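PDB 3F8T: predicted ATPase involved in replication control, Cdc46/Mcm family from Methanopyrus kandleri AV19, which probably binds ATP and single-stranded DNA as a member of the MCM family of replicative helicases. Local coordinates for residues M224-Q228 with L240-L244; T274-T280 with P315-L320; V306-E310 with A344-P348; P357-I361 with L373-L377. The protein carries 2 engineered substitutions. All coordinates share one frame. Numbering follows the deposited sequence.

All four contacts lie in the P-loop ATPase domain. Contacts 1, 3 and 4 reach one parallel five-stranded sheet. Contact 1 sets a helix against strand 242-245, next to the edge strand, contact 3 pairs two neighbouring strands, and contact 4 packs a loop on that edge strand, 373-376. These three are buried. Contact 2 joins two helices and is only partly buried; it meets contact 3 where L320 touches V306 and L309. The chemistry follows the place. Contact 3 rests on backbone hydrogen bonds and one from a backbone N to a glutamate carboxylate. Contacts 1 and 2 are largely apolar, each with a single side-chain hydrogen bond to a carbonyl. Contact 4 is wholly apolar.

Contact 1 (M224-Q228 with L240-L244)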
loop_
_atom_site.group_PDB
_atom_site.type_symbol
_atom_site.label_atom_id
_atom_site.label_comp_id
_atom_site.label_asym_id
_atom_site.label_seq_id
_atom_site.Cartn_x
_atom_site.Cartn_y
_atom_site.Cartn_z
ATOM N N MET A 224 -8.490 11.203 -15.395
ATOM C CA MET A 224 -8.163 9.762 -15.397
ATOM C C MET A 224 -7.202 9.375 -14.268
ATOM O O MET A 224 -7.428 8.406 -13.551
ATOM C CB MET A 224 -7.515 9.378 -16.727
ATOM C CG MET A 224 -8.432 9.467 -17.917
ATOM S SD MET A 224 -7.487 8.933 -19.375
ATOM C CE MET A 224 -8.818 9.030 -20.559
ATOM N N LEU A 225 -6.110 10.121 -14.140
ATOM C CA LEU A 225 -5.124 9.874 -13.090
ATOM C C LEU A 225 -5.658 10.170 -11.689
ATOM O O LEU A 225 -5.313 9.466 -10.743
ATOM C CB LEU A 225 -3.847 10.673 -13.355
ATOM C CG LEU A 225 -3.180 10.456 -14.724
ATOM C CD1 LEU A 225 -1.797 11.082 -14.726
ATOM C CD2 LEU A 225 -3.049 9.006 -15.035
ATOM N N ALA A 226 -6.467 11.224 -11.552
ATOM C CA ALA A 226 -7.148 11.493 -10.273
ATOM C C ALA A 226 -8.000 10.288 -9.835
ATOM O O ALA A 226 -7.871 9.789 -8.715
ATOM C CB ALA A 226 -8.008 12.735 -10.377
ATOM N N LEU A 227 -8.845 9.794 -10.734
ATOM C CA LEU A 227 -9.708 8.670 -10.384
ATOM C C LEU A 227 -8.887 7.386 -10.173
ATOM O O LEU A 227 -9.208 6.560 -9.327
ATOM C CB LEU A 227 -10.818 8.501 -11.437
ATOM C CG LEU A 227 -11.831 9.667 -11.490
ATOM C CD1 LEU A 227 -12.674 9.568 -12.734
ATOM C CD2 LEU A 227 -12.731 9.706 -10.240
ATOM N N GLN A 228 -7.810 7.212 -10.927
ATOM C CA GLN A 228 -6.903 6.089 -10.625
ATOM C C GLN A 228 -6.400 6.087 -9.159
ATOM O O GLN A 228 -6.428 5.049 -8.491
ATOM C CB GLN A 228 -5.728 6.030 -11.607
ATOM C CG GLN A 228 -4.751 4.892 -11.271
ATOM C CD GLN A 228 -3.586 4.850 -12.214
ATOM O OE1 GLN A 228 -2.961 5.879 -12.483
ATOM N NE2 GLN A 228 -3.281 3.655 -12.743
ATOM N N LEU A 240 -7.724 0.664 -11.016
ATOM C CA LEU A 240 -7.660 1.140 -12.395
ATOM C C LEU A 240 -6.238 1.167 -12.904
ATOM O O LEU A 240 -5.318 1.563 -12.185
ATOM C CB LEU A 240 -8.262 2.548 -12.531
ATOM C CG LEU A 240 -9.791 2.672 -12.476
ATOM C CD1 LEU A 240 -10.189 4.025 -11.932
ATOM C CD2 LEU A 240 -10.382 2.460 -13.849
ATOM N N HIS A 241 -6.069 0.772 -14.164
ATOM C CA HIS A 241 -4.759 0.778 -14.817
ATOM C C HIS A 241 -4.800 1.710 -16.009
ATOM O O HIS A 241 -5.725 1.640 -16.833
ATOM C CB HIS A 241 -4.370 -0.643 -15.227
ATOM C CG HIS A 241 -4.518 -1.642 -14.111
ATOM N ND1 HIS A 241 -3.789 -1.555 -12.943
ATOM C CD2 HIS A 241 -5.326 -2.718 -13.970
ATOM C CE1 HIS A 241 -4.131 -2.546 -12.137
ATOM N NE2 HIS A 241 -5.068 -3.262 -12.730
ATOM N N VAL A 242 -3.824 2.601 -16.075
ATOM C CA VAL A 242 -3.838 3.712 -17.041
ATOM C C VAL A 242 -2.503 3.734 -17.775
ATOM O O VAL A 242 -1.445 3.643 -17.151
ATOM C CB VAL A 242 -4.122 5.091 -16.348
ATOM C CG1 VAL A 242 -4.080 6.239 -17.354
ATOM C CG2 VAL A 242 -5.506 5.102 -15.653
ATOM N N LEU A 243 -2.563 3.839 -19.102
ATOM C CA LEU A 243 -1.369 3.996 -19.922
ATOM C C LEU A 243 -1.329 5.418 -20.477
ATOM O O LEU A 243 -2.248 5.822 -21.185
ATOM C CB LEU A 243 -1.395 3.002 -21.088
ATOM C CG LEU A 243 -0.269 3.100 -22.142
ATOM C CD1 LEU A 243 1.109 2.984 -21.496
ATOM C CD2 LEU A 243 -0.471 2.029 -23.222
ATOM N N LEU A 244 -0.276 6.154 -20.141
ATOM C CA LEU A 244 0.002 7.460 -20.742
ATOM C C LEU A 244 0.799 7.276 -22.016
ATOM O O LEU A 244 1.863 6.645 -22.004
ATOM C CB LEU A 244 0.837 8.304 -19.796
ATOM C CG LEU A 244 0.340 8.786 -18.450
ATOM C CD1 LEU A 244 1.275 9.893 -17.995
ATOM C CD2 LEU A 244 -1.089 9.298 -18.539
#
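The only hydrogen bond between the two segments comes from Q228. Its NE2 donates to L240 O at 3.0 Å and 163°. The side chain is extended (chi1 and chi2 both t), which carries the amide from the helix to the backbone just before the strand. NE2 also makes a weak bond to V342 O on the next strand. The apolar part centres on L225. Its CD2 lies 3.8 Å from V242 CG1 and 4.0 Å from L244 CD2. L240 CD1 is 3.8 Å from L227 O. The CB atoms of L240 and V242 point to the helix, and those of H241 and L243 point away, as expected for an extended chain whose side chains alternate; L243 packs on the other face of the sheet, against L309 and F371. The axes of 224-228 and 242-244 are 10.0 Å apart at 146°, roughly antiparallel. This is helix-on-sheet packing of an alpha/beta ATPase core. Strand 242-245 lies between strands 341-346 and 373-376; helices 204-212 and 449-465 pack beside helix 219-229.

Contact 2 (T274-T280 with P315-L320); sequences TELTDLT and PHRWAL
A319 is at the apolar centre. Its CB is 3.4 Å from T280 CG2, 3.9 Å from L276 CD1 and 4.1 Å from L279 CD2. L276 and L279 are both tp rotamers. L279 CD2 also meets L320 CG at 4.1 Å, and L276 CD2 meets P315 CB at 3.8 Å. Residues 315-320 form regular helix. Residues 276-279 form a single short turn, and T280 leaves it (phi/psi -102/-85). The closest CA pairs are L276 with H316, 5.9 Å, and T280 with A319, 6.9 Å. At the polar edge, H316 (chi1 m, chi2 66°) donates from NE2 to T274 O at 2.9 Å, with L276 CB over one ring face. E275 is the N-cap; its N donates to D278 OD2 at 2.8 Å. The small A319 lets the short helix come close. That helix leads into the hairpin of strands 281-285 and 289-293, consistent with the helix-2 insert of MCM proteins. Helix 314-326 rests on strand 303-307 through L320, which touches L304 and V306.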
loop_
_atom_site.group_PDB
_atom_site.type_symbol
_atom_site.label_atom_id
_atom_site.label_comp_id
_atom_site.label_asym_id
_atom_site.label_seq_id
_atom_site.Cartn_x
_atom_site.Cartn_y
_atom_site.Cartn_z
ATOM N N THR A 274 14.822 -2.376 -15.281
ATOM C CA THR A 274 14.241 -3.270 -14.290
ATOM C C THR A 274 14.299 -4.706 -14.774
ATOM O O THR A 274 13.657 -5.063 -15.769
ATOM C CB THR A 274 12.785 -2.855 -13.974
ATOM O OG1 THR A 274 12.765 -1.462 -13.642
ATOM C CG2 THR A 274 12.214 -3.646 -12.796
ATOM N N GLU A 275 15.095 -5.522 -14.085
ATOM C CA GLU A 275 15.111 -6.964 -14.358
ATOM C C GLU A 275 13.800 -7.542 -13.859
ATOM O O GLU A 275 13.162 -6.965 -12.969
ATOM C CB GLU A 275 16.288 -7.638 -13.658
ATOM C CG GLU A 275 17.627 -6.989 -13.970
ATOM C CD GLU A 275 17.988 -7.112 -15.433
ATOM O OE1 GLU A 275 18.070 -8.249 -15.933
ATOM O OE2 GLU A 275 18.195 -6.069 -16.082
ATOM N N LEU A 276 13.404 -8.682 -14.418
ATOM C CA LEU A 276 12.129 -9.282 -14.069
ATOM C C LEU A 276 12.003 -9.446 -12.554
ATOM O O LEU A 276 10.980 -9.103 -11.965
ATOM C CB LEU A 276 11.911 -10.613 -14.809
ATOM C CG LEU A 276 10.671 -11.452 -14.471
ATOM C CD1 LEU A 276 9.382 -10.676 -14.776
ATOM C CD2 LEU A 276 10.695 -12.754 -15.251
ATOM N N THR A 277 13.055 -9.938 -11.918
ATOM C CA THR A 277 12.987 -10.144 -10.485
ATOM C C THR A 277 13.056 -8.826 -9.683
ATOM O O THR A 277 12.698 -8.817 -8.507
ATOM C CB THR A 277 13.998 -11.215 -9.998
ATOM O OG1 THR A 277 15.320 -10.847 -10.388
ATOM C CG2 THR A 277 13.673 -12.559 -10.617
ATOM N N ASP A 278 13.485 -7.729 -10.316
ATOM C CA ASP A 278 13.366 -6.389 -9.716
ATOM C C ASP A 278 11.889 -5.936 -9.754
ATOM O O ASP A 278 11.484 -5.032 -9.007
ATOM C CB ASP A 278 14.162 -5.301 -10.482
ATOM C CG ASP A 278 15.686 -5.504 -10.507
ATOM O OD1 ASP A 278 16.291 -5.966 -9.515
ATOM O OD2 ASP A 278 16.288 -5.112 -11.549
ATOM N N LEU A 279 11.106 -6.524 -10.658
ATOM C CA LEU A 279 9.697 -6.155 -10.832
ATOM C C LEU A 279 8.756 -7.028 -9.999
ATOM O O LEU A 279 7.748 -6.547 -9.482
ATOM C CB LEU A 279 9.301 -6.227 -12.321
ATOM C CG LEU A 279 7.844 -5.953 -12.721
ATOM C CD1 LEU A 279 7.416 -4.507 -12.345
ATOM C CD2 LEU A 279 7.660 -6.222 -14.214
ATOM N N THR A 280 9.075 -8.310 -9.878
ATOM C CA THR A 280 8.218 -9.242 -9.165
ATOM C C THR A 280 8.789 -9.519 -7.766
ATOM O O THR A 280 8.411 -8.865 -6.785
ATOM C CB THR A 280 8.014 -10.553 -9.986
ATOM O OG1 THR A 280 9.289 -11.119 -10.299
ATOM C CG2 THR A 280 7.308 -10.244 -11.294
ATOM N N PRO A 315 8.266 -11.634 -20.639
ATOM C CA PRO A 315 8.191 -11.992 -19.216
ATOM C C PRO A 315 7.716 -10.844 -18.315
ATOM O O PRO A 315 6.926 -11.080 -17.397
ATOM C CB PRO A 315 9.634 -12.389 -18.889
ATOM C CG PRO A 315 10.143 -12.943 -20.221
ATOM C CD PRO A 315 9.610 -11.929 -21.187
ATOM N N HIS A 316 8.197 -9.628 -18.587
ATOM C CA HIS A 316 7.720 -8.402 -17.926
ATOM C C HIS A 316 6.229 -8.137 -18.161
ATOM O O HIS A 316 5.518 -7.779 -17.229
ATOM C CB HIS A 316 8.526 -7.196 -18.383
ATOM C CG HIS A 316 9.964 -7.236 -17.963
ATOM N ND1 HIS A 316 10.852 -8.172 -18.447
ATOM C CD2 HIS A 316 10.666 -6.463 -17.102
ATOM C CE1 HIS A 316 12.045 -7.963 -17.914
ATOM N NE2 HIS A 316 11.959 -6.932 -17.092
ATOM N N ARG A 317 5.762 -8.304 -19.397
ATOM C CA ARG A 317 4.330 -8.170 -19.694
ATOM C C ARG A 317 3.460 -9.180 -18.946
ATOM O O ARG A 317 2.407 -8.814 -18.393
ATOM C CB ARG A 317 4.068 -8.206 -21.204
ATOM C CG ARG A 317 4.846 -7.137 -21.923
ATOM C CD ARG A 317 4.409 -6.974 -23.380
ATOM N NE ARG A 317 4.205 -8.236 -24.082
ATOM C CZ ARG A 317 5.045 -8.747 -24.977
ATOM N NH1 ARG A 317 6.185 -8.129 -25.271
ATOM N NH2 ARG A 317 4.741 -9.884 -25.580
ATOM N N TRP A 318 3.877 -10.442 -18.933
ATOM C CA TRP A 318 3.181 -11.460 -18.139
ATOM C C TRP A 318 3.081 -11.087 -16.657
ATOM O O TRP A 318 2.025 -11.232 -16.057
ATOM C CB TRP A 318 3.862 -12.818 -18.252
ATOM C CG TRP A 318 3.834 -13.408 -19.620
ATOM C CD1 TRP A 318 2.952 -13.132 -20.627
ATOM C CD2 TRP A 318 4.719 -14.418 -20.121
ATOM N NE1 TRP A 318 3.244 -13.904 -21.734
ATOM C CE2 TRP A 318 4.325 -14.699 -21.449
ATOM C CE3 TRP A 318 5.811 -15.108 -19.573
ATOM C CZ2 TRP A 318 4.984 -15.650 -22.242
ATOM C CZ3 TRP A 318 6.470 -16.039 -20.354
ATOM C CH2 TRP A 318 6.055 -16.304 -21.679
ATOM N N ALA A 319 4.184 -10.612 -16.081
ATOM C CA ALA A 319 4.198 -10.197 -14.674
ATOM C C ALA A 319 3.218 -9.068 -14.463
ATOM O O ALA A 319 2.407 -9.098 -13.515
ATOM C CB ALA A 319 5.614 -9.763 -14.241
ATOM N N LEU A 320 3.287 -8.058 -15.342
ATOM C CA LEU A 320 2.398 -6.910 -15.226
ATOM C C LEU A 320 0.955 -7.340 -15.359
ATOM O O LEU A 320 0.101 -6.874 -14.616
ATOM C CB LEU A 320 2.763 -5.799 -16.223
ATOM C CG LEU A 320 4.102 -5.079 -15.926
ATOM C CD1 LEU A 320 4.605 -4.256 -17.114
ATOM C CD2 LEU A 320 4.028 -4.220 -14.669
#

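Contact 3 (V306-E310 with A344-P348); sequences VDHLE and AAINP
A344 opens the second segment in extended conformation and pairs with V306 in a parallel bridge, CA to CA 4.4 Å. Both side chains lie on the same sheet face, V306 CB to A344 CB 4.3 Å. L309 CD2 joins them, 3.9 Å from A344 CB. A344 CA makes a CH...O contact of 3.1 Å to V306 O. The same oxygen accepts from A345 N at 3.0 Å. A345 O then accepts from L309 N at 2.8 Å and 176°. H308, with left-handed helical phi/psi (57/57), turns the chain here, and L309 N rather than H308 N makes this bond; H308 N is 3.2 Å from A345 O at a poor angle. A345 CB lies 3.4 Å from D307 OD1. D307 is at the end of its strand, consistent with the Walker B aspartate of AAA+ proteins, and N347, right after strand 341-346, is probably at the sensor 1 position. D307 OD2 is hydrogen-bonded to S252 and Y268. Next, I346 (chi1 and chi2 t) packs over the turn. Its CB is 4.3 Å from L309 CB, and its CG1 is 3.6 Å from E310 N. L309 is a tp rotamer with CB toward the strand. At N347 the main chain leaves the sheet. N347 N donates to E310 OE1 at 3.2 Å and 165°; E310 reaches it with chi1 near +60° and chi2 at -93°.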
loop_
_atom_site.group_PDB
_atom_site.type_symbol
_atom_site.label_atom_id
_atom_site.label_comp_id
_atom_site.label_asym_id
_atom_site.label_seq_id
_atom_site.Cartn_x
_atom_site.Cartn_y
_atom_site.Cartn_z
ATOM N N VAL A 306 5.143 2.664 -14.050
ATOM C CA VAL A 306 5.977 1.854 -14.945
ATOM C C VAL A 306 6.325 2.705 -16.156
ATOM O O VAL A 306 5.543 2.795 -17.096
ATOM C CB VAL A 306 5.272 0.554 -15.396
ATOM C CG1 VAL A 306 6.209 -0.267 -16.292
ATOM C CG2 VAL A 306 4.870 -0.288 -14.182
ATOM N N ASP A 307 7.493 3.337 -16.104
ATOM C CA ASP A 307 7.894 4.299 -17.141
ATOM C C ASP A 307 8.600 3.554 -18.274
ATOM O O ASP A 307 9.209 2.499 -18.053
ATOM C CB ASP A 307 8.824 5.359 -16.549
ATOM C CG ASP A 307 8.793 6.700 -17.319
ATOM O OD1 ASP A 307 8.105 6.829 -18.347
ATOM O OD2 ASP A 307 9.461 7.639 -16.843
ATOM N N HIS A 308 8.513 4.109 -19.479
ATOM C CA HIS A 308 9.164 3.547 -20.669
ATOM C C HIS A 308 8.758 2.106 -20.974
ATOM O O HIS A 308 9.610 1.209 -21.064
ATOM C CB HIS A 308 10.687 3.691 -20.556
ATOM C CG HIS A 308 11.111 5.073 -20.164
ATOM N ND1 HIS A 308 10.996 6.149 -21.012
ATOM C CD2 HIS A 308 11.596 5.562 -18.999
ATOM C CE1 HIS A 308 11.424 7.239 -20.397
ATOM N NE2 HIS A 308 11.781 6.912 -19.170
ATOM N N LEU A 309 7.458 1.899 -21.144
ATOM C CA LEU A 309 6.899 0.584 -21.444
ATOM C C LEU A 309 7.220 0.078 -22.864
ATOM O O LEU A 309 7.073 -1.115 -23.145
ATOM C CB LEU A 309 5.372 0.606 -21.210
ATOM C CG LEU A 309 4.537 -0.684 -21.199
ATOM C CD1 LEU A 309 4.972 -1.626 -20.070
ATOM C CD2 LEU A 309 3.082 -0.317 -21.013
ATOM N N GLU A 310 7.648 0.971 -23.764
ATOM C CA GLU A 310 7.912 0.571 -25.155
ATOM C C GLU A 310 8.825 -0.641 -25.220
ATOM O O GLU A 310 9.850 -0.680 -24.535
ATOM C CB GLU A 310 8.499 1.729 -25.984
ATOM C CG GLU A 310 9.827 2.287 -25.468
ATOM C CD GLU A 310 9.673 3.478 -24.528
ATOM O OE1 GLU A 310 8.547 3.776 -24.069
ATOM O OE2 GLU A 310 10.700 4.140 -24.258
ATOM N N ALA A 344 1.351 3.389 -16.289
ATOM C CA ALA A 344 2.437 3.144 -17.222
ATOM C C ALA A 344 2.570 4.326 -18.180
ATOM O O ALA A 344 1.635 5.115 -18.334
ATOM C CB ALA A 344 2.175 1.898 -17.981
ATOM N N ALA A 345 3.755 4.459 -18.774
ATOM C CA ALA A 345 4.005 5.455 -19.814
ATOM C C ALA A 345 4.728 4.819 -20.996
ATOM O O ALA A 345 5.646 4.002 -20.822
ATOM C CB ALA A 345 4.789 6.610 -19.250
ATOM N N ILE A 346 4.319 5.205 -22.201
ATOM C CA ILE A 346 4.948 4.697 -23.420
ATOM C C ILE A 346 5.191 5.843 -24.393
ATOM O O ILE A 346 4.369 6.763 -24.506
ATOM C CB ILE A 346 4.096 3.597 -24.099
ATOM C CG1 ILE A 346 4.890 2.873 -25.181
ATOM C CG2 ILE A 346 2.787 4.171 -24.695
ATOM C CD1 ILE A 346 4.344 1.488 -25.528
ATOM N N ASN A 347 6.335 5.785 -25.067
ATOM C CA ASN A 347 6.682 6.777 -26.074
ATOM C C ASN A 347 6.384 6.216 -27.447
ATOM O O ASN A 347 7.151 5.392 -27.944
ATOM C CB ASN A 347 8.160 7.162 -25.986
ATOM C CG ASN A 347 8.611 8.043 -27.157
ATOM O OD1 ASN A 347 7.791 8.529 -27.936
ATOM N ND2 ASN A 347 9.922 8.248 -27.277
ATOM N N PRO A 348 5.288 6.681 -28.077
ATOM C CA PRO A 348 4.939 6.255 -29.432
ATOM C C PRO A 348 5.851 6.964 -30.438
ATOM O O PRO A 348 7.076 6.974 -30.269
ATOM C CB PRO A 348 3.487 6.725 -29.580
ATOM C CG PRO A 348 3.377 7.902 -28.668
ATOM C CD PRO A 348 4.350 7.691 -27.550
#

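Contact 4 (P357-I361 with L373-L377); sequences PIARI and LIAFL
P357 starts a turn-like loop in which residues 357-360 have helical phi/psi, from -49/-38 at P357 to -81/-11 at R360. The opposite segment is extended over 373-376, with I374 and F376 directed to segment 357-361. The closest CA pair is P357 with F376, 7.4 Å. P357 CB sits over one face of the F376 ring in a CH-pi contact, 4.0 Å from the centroid and 25° off the normal; its nearest ring atom is CD2, at 3.7 Å. F376 has chi1 -60° and chi2 95°. I358 (chi1 and chi2 t) follows. Its CB is 3.9 Å from F376 CZ, and its CD1 meets I374 CD1 at 3.8 Å. I358 also packs on Y486 of helix 473-489. R360 N donates to P357 O at 3.2 Å, and I361 N to I358 O at 3.3 Å, so the loop brings I361 back to the strand. R360 NH1 bonds to G349 O. I361 (mt) has extended phi/psi of -79/114. Its CD1 touches both strand residues, 3.6 Å from F376 CE2 and 4.1 Å from I374 CG2. I374 is also mt. No hydrogen bond joins the segments. Strand 373-376 is an outermost strand, next to 242-245, in a parallel sheet of order 2-3-4-1-5, the arrangement of an AAA+ ATPase core.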
loop_
_atom_site.group_PDB
_atom_site.type_symbol
_atom_site.label_atom_id
_atom_site.label_comp_id
_atom_site.label_asym_id
_atom_site.label_seq_id
_atom_site.Cartn_x
_atom_site.Cartn_y
_atom_site.Cartn_z
ATOM N N PRO A 357 -4.038 7.066 -33.452
ATOM C CA PRO A 357 -3.087 7.086 -32.333
ATOM C C PRO A 357 -2.791 5.729 -31.680
ATOM O O PRO A 357 -1.638 5.473 -31.320
ATOM C CB PRO A 357 -3.745 8.039 -31.339
ATOM C CG PRO A 357 -4.492 8.971 -32.192
ATOM C CD PRO A 357 -5.058 8.116 -33.287
ATOM N N ILE A 358 -3.794 4.867 -31.545
ATOM C CA ILE A 358 -3.573 3.580 -30.897
ATOM C C ILE A 358 -2.734 2.620 -31.757
ATOM O O ILE A 358 -2.023 1.763 -31.227
ATOM C CB ILE A 358 -4.889 2.913 -30.425
ATOM C CG1 ILE A 358 -4.575 1.819 -29.391
ATOM C CG2 ILE A 358 -5.727 2.408 -31.615
ATOM C CD1 ILE A 358 -5.750 1.414 -28.539
ATOM N N ALA A 359 -2.808 2.780 -33.077
ATOM C CA ALA A 359 -2.015 1.966 -33.992
ATOM C C ALA A 359 -0.518 2.252 -33.872
ATOM O O ALA A 359 0.304 1.402 -34.212
ATOM C CB ALA A 359 -2.494 2.154 -35.435
ATOM N N ARG A 360 -0.173 3.435 -33.371
ATOM C CA ARG A 360 1.224 3.846 -33.207
ATOM C C ARG A 360 1.892 3.290 -31.944
ATOM O O ARG A 360 3.109 3.394 -31.788
ATOM C CB ARG A 360 1.349 5.370 -33.220
ATOM C CG ARG A 360 1.015 6.026 -34.558
ATOM C CD ARG A 360 1.031 7.546 -34.451
ATOM N NE ARG A 360 0.303 8.024 -33.272
ATOM C CZ ARG A 360 0.823 8.788 -32.308
ATOM N NH1 ARG A 360 2.086 9.203 -32.379
ATOM N NH2 ARG A 360 0.071 9.154 -31.272
ATOM N N ILE A 361 1.094 2.718 -31.049
ATOM C CA ILE A 361 1.611 2.082 -29.840
ATOM C C ILE A 361 2.150 0.697 -30.188
ATOM O O ILE A 361 1.387 -0.188 -30.579
ATOM C CB ILE A 361 0.508 1.944 -28.766
ATOM C CG1 ILE A 361 -0.032 3.324 -28.371
ATOM C CG2 ILE A 361 1.029 1.189 -27.542
ATOM C CD1 ILE A 361 -1.230 3.265 -27.454
ATOM N N LEU A 373 -7.684 2.514 -19.465
ATOM C CA LEU A 373 -7.674 3.760 -20.221
ATOM C C LEU A 373 -6.308 3.997 -20.813
ATOM O O LEU A 373 -5.298 3.727 -20.176
ATOM C CB LEU A 373 -8.002 4.954 -19.316
ATOM C CG LEU A 373 -9.346 4.982 -18.589
ATOM C CD1 LEU A 373 -9.286 5.847 -17.349
ATOM C CD2 LEU A 373 -10.449 5.429 -19.528
ATOM N N ILE A 374 -6.283 4.525 -22.033
ATOM C CA ILE A 374 -5.052 5.045 -22.590
ATOM C C ILE A 374 -5.228 6.543 -22.759
ATOM O O ILE A 374 -6.194 6.990 -23.372
ATOM C CB ILE A 374 -4.657 4.394 -23.941
ATOM C CG1 ILE A 374 -4.699 2.862 -23.827
ATOM C CG2 ILE A 374 -3.274 4.949 -24.385
ATOM C CD1 ILE A 374 -4.329 2.095 -25.114
ATOM N N ALA A 375 -4.312 7.301 -22.179
ATOM C CA ALA A 375 -4.343 8.757 -22.240
ATOM C C ALA A 375 -3.325 9.241 -23.279
ATOM O O ALA A 375 -2.105 9.242 -23.035
ATOM C CB ALA A 375 -4.053 9.334 -20.870
ATOM N N PHE A 376 -3.838 9.607 -24.452
ATOM C CA PHE A 376 -3.019 10.097 -25.552
ATOM C C PHE A 376 -2.785 11.573 -25.343
ATOM O O PHE A 376 -3.696 12.383 -25.531
ATOM C CB PHE A 376 -3.698 9.848 -26.907
ATOM C CG PHE A 376 -3.970 8.399 -27.194
ATOM C CD1 PHE A 376 -5.217 7.839 -26.911
ATOM C CD2 PHE A 376 -2.983 7.592 -27.745
ATOM C CE1 PHE A 376 -5.462 6.494 -27.158
ATOM C CE2 PHE A 376 -3.221 6.262 -27.997
ATOM C CZ PHE A 376 -4.462 5.707 -27.703
ATOM N N LEU A 377 -1.575 11.925 -24.918
ATOM C CA LEU A 377 -1.247 13.322 -24.642
ATOM C C LEU A 377 -1.133 14.092 -25.961
ATOM O O LEU A 377 -0.757 13.519 -26.983
ATOM C CB LEU A 377 0.055 13.427 -23.836
ATOM C CG LEU A 377 0.268 12.534 -22.606
ATOM C CD1 LEU A 377 1.481 13.013 -21.831
ATOM C CD2 LEU A 377 -0.956 12.515 -21.709
#